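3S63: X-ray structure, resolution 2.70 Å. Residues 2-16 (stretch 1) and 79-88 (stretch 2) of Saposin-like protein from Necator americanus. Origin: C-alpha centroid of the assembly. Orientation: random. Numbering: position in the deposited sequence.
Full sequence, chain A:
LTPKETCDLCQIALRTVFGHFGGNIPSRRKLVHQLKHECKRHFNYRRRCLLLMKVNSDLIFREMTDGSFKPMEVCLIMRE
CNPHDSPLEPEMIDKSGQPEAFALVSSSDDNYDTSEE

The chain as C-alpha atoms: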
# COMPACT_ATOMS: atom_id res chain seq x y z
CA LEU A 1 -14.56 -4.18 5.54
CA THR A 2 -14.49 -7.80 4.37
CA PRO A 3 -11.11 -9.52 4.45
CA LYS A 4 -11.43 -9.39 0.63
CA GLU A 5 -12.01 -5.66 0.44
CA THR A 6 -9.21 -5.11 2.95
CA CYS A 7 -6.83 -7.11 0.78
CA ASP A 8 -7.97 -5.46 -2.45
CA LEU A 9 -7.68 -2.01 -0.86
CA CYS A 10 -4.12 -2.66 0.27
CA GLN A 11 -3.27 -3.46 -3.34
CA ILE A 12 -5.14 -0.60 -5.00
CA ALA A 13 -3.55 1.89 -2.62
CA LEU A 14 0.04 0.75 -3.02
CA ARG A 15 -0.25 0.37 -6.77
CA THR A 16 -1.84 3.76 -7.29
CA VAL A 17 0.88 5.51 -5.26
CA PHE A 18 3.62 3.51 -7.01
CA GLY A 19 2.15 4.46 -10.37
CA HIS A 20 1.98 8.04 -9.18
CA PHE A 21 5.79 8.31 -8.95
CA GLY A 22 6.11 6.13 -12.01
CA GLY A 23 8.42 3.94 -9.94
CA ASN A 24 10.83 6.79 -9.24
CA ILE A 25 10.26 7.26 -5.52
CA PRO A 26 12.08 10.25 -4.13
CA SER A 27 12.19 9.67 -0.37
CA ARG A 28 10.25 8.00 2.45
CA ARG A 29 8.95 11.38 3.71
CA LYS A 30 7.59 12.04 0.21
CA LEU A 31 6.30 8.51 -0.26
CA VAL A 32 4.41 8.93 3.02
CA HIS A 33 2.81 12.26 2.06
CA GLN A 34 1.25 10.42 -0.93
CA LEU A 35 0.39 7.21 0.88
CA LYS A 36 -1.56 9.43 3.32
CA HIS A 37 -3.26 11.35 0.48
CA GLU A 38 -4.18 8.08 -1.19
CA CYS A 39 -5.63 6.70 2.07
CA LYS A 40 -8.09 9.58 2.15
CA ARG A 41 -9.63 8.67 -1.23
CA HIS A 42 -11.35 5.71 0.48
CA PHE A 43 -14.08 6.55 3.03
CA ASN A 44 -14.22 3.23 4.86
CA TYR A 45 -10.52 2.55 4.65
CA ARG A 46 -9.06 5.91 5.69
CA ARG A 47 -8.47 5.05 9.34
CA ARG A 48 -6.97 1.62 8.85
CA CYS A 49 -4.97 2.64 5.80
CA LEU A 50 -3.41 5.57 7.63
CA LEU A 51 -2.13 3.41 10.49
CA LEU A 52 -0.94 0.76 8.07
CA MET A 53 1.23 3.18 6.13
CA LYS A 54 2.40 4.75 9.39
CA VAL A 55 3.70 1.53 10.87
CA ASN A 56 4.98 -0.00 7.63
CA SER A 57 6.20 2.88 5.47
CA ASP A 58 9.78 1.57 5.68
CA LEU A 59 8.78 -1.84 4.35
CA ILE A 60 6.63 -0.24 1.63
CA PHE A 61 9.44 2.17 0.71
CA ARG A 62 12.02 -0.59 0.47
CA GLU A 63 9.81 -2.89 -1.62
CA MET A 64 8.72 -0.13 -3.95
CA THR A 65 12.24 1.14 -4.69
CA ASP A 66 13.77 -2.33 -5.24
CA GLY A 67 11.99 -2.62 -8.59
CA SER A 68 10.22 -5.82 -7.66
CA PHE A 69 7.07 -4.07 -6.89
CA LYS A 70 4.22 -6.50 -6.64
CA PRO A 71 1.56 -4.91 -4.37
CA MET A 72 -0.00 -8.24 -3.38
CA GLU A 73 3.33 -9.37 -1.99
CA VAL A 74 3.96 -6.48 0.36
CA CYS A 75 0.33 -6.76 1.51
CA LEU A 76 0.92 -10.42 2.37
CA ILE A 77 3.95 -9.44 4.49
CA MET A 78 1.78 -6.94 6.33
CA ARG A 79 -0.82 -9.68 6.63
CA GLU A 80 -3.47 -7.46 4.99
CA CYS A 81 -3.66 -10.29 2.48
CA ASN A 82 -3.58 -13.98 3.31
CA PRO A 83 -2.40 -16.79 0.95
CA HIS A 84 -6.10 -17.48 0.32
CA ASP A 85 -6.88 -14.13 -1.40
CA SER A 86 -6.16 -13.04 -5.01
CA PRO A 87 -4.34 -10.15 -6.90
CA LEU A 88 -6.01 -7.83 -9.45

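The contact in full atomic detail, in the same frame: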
# COMPACT_ATOMS: atom_id res chain seq x y z
N THR A 2 -14.77 -6.39 4.56
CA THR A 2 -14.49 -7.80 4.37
C THR A 2 -12.98 -8.02 4.38
O THR A 2 -12.22 -7.09 4.13
CB THR A 2 -15.04 -8.28 3.01
OG1 THR A 2 -16.46 -8.12 3.00
CG2 THR A 2 -14.72 -9.74 2.75
N PRO A 3 -12.54 -9.25 4.67
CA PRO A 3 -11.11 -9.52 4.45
C PRO A 3 -10.71 -9.36 2.97
O PRO A 3 -9.55 -9.09 2.67
CB PRO A 3 -10.96 -10.97 4.90
CG PRO A 3 -12.09 -11.19 5.87
CD PRO A 3 -13.22 -10.34 5.38
N LYS A 4 -11.67 -9.54 2.06
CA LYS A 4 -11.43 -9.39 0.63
C LYS A 4 -11.18 -7.93 0.29
O LYS A 4 -10.14 -7.56 -0.26
CB LYS A 4 -12.61 -9.93 -0.17
CG LYS A 4 -12.43 -9.86 -1.69
CD LYS A 4 -12.26 -11.25 -2.30
CE LYS A 4 -11.24 -11.27 -3.46
NZ LYS A 4 -11.63 -10.32 -4.55
N GLU A 5 -12.14 -7.09 0.63
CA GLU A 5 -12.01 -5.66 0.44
C GLU A 5 -10.69 -5.18 1.02
O GLU A 5 -9.92 -4.50 0.34
CB GLU A 5 -13.17 -4.94 1.11
CG GLU A 5 -14.51 -5.30 0.50
CD GLU A 5 -15.69 -4.69 1.24
OE1 GLU A 5 -16.84 -4.94 0.83
OE2 GLU A 5 -15.47 -3.95 2.22
N THR A 6 -10.42 -5.54 2.26
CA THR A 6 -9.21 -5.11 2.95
C THR A 6 -7.95 -5.49 2.19
O THR A 6 -6.99 -4.73 2.15
CB THR A 6 -9.17 -5.72 4.34
OG1 THR A 6 -10.31 -5.26 5.05
CG2 THR A 6 -7.94 -5.29 5.09
N CYS A 7 -7.95 -6.68 1.59
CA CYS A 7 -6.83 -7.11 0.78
C CYS A 7 -6.77 -6.30 -0.52
O CYS A 7 -5.72 -5.76 -0.88
CB CYS A 7 -6.94 -8.60 0.48
SG CYS A 7 -5.70 -9.21 -0.66
N ASP A 8 -7.90 -6.23 -1.22
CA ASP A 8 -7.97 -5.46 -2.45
C ASP A 8 -7.49 -4.03 -2.19
O ASP A 8 -6.61 -3.52 -2.88
CB ASP A 8 -9.40 -5.47 -3.01
CG ASP A 8 -9.81 -6.85 -3.55
OD1 ASP A 8 -8.94 -7.73 -3.72
OD2 ASP A 8 -11.01 -7.04 -3.83
N LEU A 9 -8.05 -3.38 -1.17
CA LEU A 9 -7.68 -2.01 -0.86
C LEU A 9 -6.17 -1.83 -0.61
O LEU A 9 -5.58 -0.84 -1.02
CB LEU A 9 -8.51 -1.47 0.30
CG LEU A 9 -10.01 -1.38 -0.00
CD1 LEU A 9 -10.73 -0.65 1.09
CD2 LEU A 9 -10.25 -0.68 -1.32
N CYS A 10 -5.55 -2.78 0.06
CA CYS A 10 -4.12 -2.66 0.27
C CYS A 10 -3.46 -2.51 -1.09
O CYS A 10 -2.60 -1.66 -1.29
CB CYS A 10 -3.58 -3.89 1.00
SG CYS A 10 -1.85 -3.73 1.51
N GLN A 11 -3.88 -3.36 -2.02
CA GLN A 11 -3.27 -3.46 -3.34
C GLN A 11 -3.51 -2.21 -4.19
O GLN A 11 -2.58 -1.65 -4.76
CB GLN A 11 -3.80 -4.69 -4.06
CG GLN A 11 -3.38 -5.99 -3.45
CD GLN A 11 -3.78 -7.18 -4.30
OE1 GLN A 11 -3.07 -7.56 -5.22
NE2 GLN A 11 -4.93 -7.77 -4.00
N ILE A 12 -4.77 -1.81 -4.29
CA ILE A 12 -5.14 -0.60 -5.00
C ILE A 12 -4.35 0.61 -4.52
O ILE A 12 -3.88 1.42 -5.32
CB ILE A 12 -6.64 -0.34 -4.81
CG1 ILE A 12 -7.44 -1.54 -5.34
CG2 ILE A 12 -7.05 0.95 -5.48
CD1 ILE A 12 -8.93 -1.44 -5.05
N ALA A 13 -4.20 0.74 -3.21
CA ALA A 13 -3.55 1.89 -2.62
C ALA A 13 -2.08 1.93 -2.95
O ALA A 13 -1.55 2.97 -3.33
CB ALA A 13 -3.76 1.92 -1.11
N LEU A 14 -1.40 0.80 -2.81
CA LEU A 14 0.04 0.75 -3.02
C LEU A 14 0.40 0.88 -4.49
O LEU A 14 1.47 1.37 -4.85
CB LEU A 14 0.62 -0.55 -2.47
CG LEU A 14 0.57 -0.72 -0.96
CD1 LEU A 14 1.56 -1.78 -0.57
CD2 LEU A 14 0.90 0.59 -0.30
N ARG A 15 -0.50 0.40 -5.34
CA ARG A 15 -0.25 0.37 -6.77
C ARG A 15 -0.46 1.75 -7.36
O ARG A 15 0.30 2.19 -8.22
CB ARG A 15 -1.22 -0.61 -7.42
CG ARG A 15 -1.14 -0.68 -8.92
CD ARG A 15 -2.50 -0.42 -9.52
NE ARG A 15 -3.26 -1.65 -9.74
CZ ARG A 15 -4.57 -1.76 -9.55
NH1 ARG A 15 -5.27 -0.71 -9.10
NH2 ARG A 15 -5.18 -2.91 -9.80
N THR A 16 -1.50 2.41 -6.87
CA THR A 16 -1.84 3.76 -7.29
C THR A 16 -0.73 4.75 -6.92
O THR A 16 -0.33 5.57 -7.74
CB THR A 16 -3.19 4.19 -6.69
OG1 THR A 16 -4.25 3.43 -7.29
CG2 THR A 16 -3.46 5.64 -6.96
N ARG A 79 0.29 -8.82 6.24
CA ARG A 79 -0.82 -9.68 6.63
C ARG A 79 -2.18 -9.01 6.40
O ARG A 79 -3.17 -9.36 7.04
CB ARG A 79 -0.66 -10.20 8.09
N GLU A 80 -2.21 -8.07 5.46
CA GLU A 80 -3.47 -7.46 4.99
C GLU A 80 -4.03 -8.29 3.84
O GLU A 80 -5.12 -8.02 3.34
CB GLU A 80 -3.25 -6.02 4.55
CG GLU A 80 -2.98 -5.06 5.70
CD GLU A 80 -4.18 -4.90 6.63
OE1 GLU A 80 -5.18 -4.28 6.20
OE2 GLU A 80 -4.12 -5.39 7.77
N CYS A 81 -3.24 -9.27 3.43
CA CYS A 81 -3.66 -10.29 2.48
C CYS A 81 -3.20 -11.61 3.06
O CYS A 81 -2.15 -11.68 3.69
CB CYS A 81 -3.01 -10.07 1.11
SG CYS A 81 -3.84 -8.84 0.07
N ASN A 82 -4.01 -12.65 2.90
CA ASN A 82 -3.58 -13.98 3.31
C ASN A 82 -3.43 -14.80 2.03
O ASN A 82 -3.97 -14.43 0.99
CB ASN A 82 -4.59 -14.61 4.26
N PRO A 83 -2.66 -15.91 2.10
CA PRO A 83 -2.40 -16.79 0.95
C PRO A 83 -3.67 -17.21 0.21
O PRO A 83 -3.63 -17.44 -1.00
CB PRO A 83 -1.71 -17.99 1.60
CG PRO A 83 -1.00 -17.41 2.78
CD PRO A 83 -1.92 -16.34 3.30
N HIS A 84 -4.78 -17.29 0.93
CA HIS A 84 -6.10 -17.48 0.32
C HIS A 84 -6.37 -16.49 -0.83
O HIS A 84 -6.54 -16.89 -1.98
CB HIS A 84 -7.20 -17.37 1.40
N ASP A 85 -6.40 -15.19 -0.50
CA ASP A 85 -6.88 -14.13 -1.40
C ASP A 85 -6.16 -14.04 -2.75
O ASP A 85 -5.15 -14.71 -2.97
CB ASP A 85 -6.81 -12.77 -0.69
CG ASP A 85 -7.61 -12.74 0.61
OD1 ASP A 85 -8.83 -13.02 0.57
OD2 ASP A 85 -7.02 -12.46 1.67
N SER A 86 -6.70 -13.21 -3.65
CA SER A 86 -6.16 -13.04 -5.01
C SER A 86 -5.77 -11.59 -5.38
O SER A 86 -6.28 -10.63 -4.79
CB SER A 86 -7.13 -13.63 -6.05
OG SER A 86 -8.46 -13.65 -5.56
N PRO A 87 -4.85 -11.43 -6.36
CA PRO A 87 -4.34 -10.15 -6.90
C PRO A 87 -5.38 -9.22 -7.54
O PRO A 87 -6.42 -8.95 -6.93
CB PRO A 87 -3.31 -10.61 -7.94
CG PRO A 87 -2.83 -11.92 -7.43
CD PRO A 87 -4.05 -12.57 -6.85
N LEU A 88 -5.10 -8.73 -8.75
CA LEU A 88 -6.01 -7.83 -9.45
C LEU A 88 -5.74 -7.72 -10.96
O LEU A 88 -4.64 -8.03 -11.44
CB LEU A 88 -6.01 -6.44 -8.80

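Stretch 1 is helical from P3 to T16, with T2 just ahead of it, and its main-chain bonds run in the regular i to i-4 pattern, from T6 N to T2 O (3.0 Å) through T16 N to I12 O (3.0 Å). Stretch 2 has no regular helix or strand. R79 leaves the preceding helix with positive phi in a Schellman motif, and the chain then meets the helix at E80 and C81, swings clear of it through N82, P83 and H84, and returns from D85 to L88. The CA atoms come closest at C7 and C81 (4.8 Å); farther along, K4 CA lies 6.9 Å from D85 CA and D8 CA 7.4 Å from P87 CA. The loop is braced from within by N82 N, which donates to D85 OD2 at 3.3 Å and nearly straight, and by a weak bond from D85 N to N82 O (3.0 Å).

The covalent tie is the disulfide C7 SG–C81 SG, 2.0 Å with chi3 of 91°, close to the relaxed value for a disulfide. C7, chi1 t, points toward the loop, whereas the CA-to-CB bond of C81 runs sideways and its chi1 of -82° completes the bridge. Both cysteines are buried, as suits an apolar, uncharged link. Beside them C7 CA approaches E80 O at 3.2 Å in a CA-H...O contact, and D85 CB packs on C7 SG at 3.7 Å, so the methylene of an acidic residue covers the sulfur while its carboxylate serves the loop.

One hydrogen bond crosses between the stretches. Q11, one turn beyond C7, points toward the loop and extends through chi1 m and chi2 t until NE2 donates to S86 O at 3.3 Å. Its amide oxygen OE1 meets P87 CA at 3.3 Å. A long, neutral amide fits this buried site, where it can satisfy a backbone carbonyl of a chain lacking regular structure.

E80 loses more area to the contact than any other residue, 75 Å² of the 544 Å² total. Its CB lies 4.1 Å from C10 SG, and its OE1 comes within 3.1 Å of T6 CG2; the carboxylate oxygens find hydrogen bonds elsewhere in the structure. T6 turns its own hydroxyl back along the helix, OG1 donating to T2 O at 2.8 Å.

The edges are looser. K4 NZ forms a salt bridge with D8 OD2 (3.4 Å) within the helix, its hydrogen bond weak, while K4 CE lies 4.2 Å from S86 OG. At the far end R15 NH2 approaches L88 CB at 3.8 Å; L88 is poorly ordered and its side chain is modelled no farther than CB.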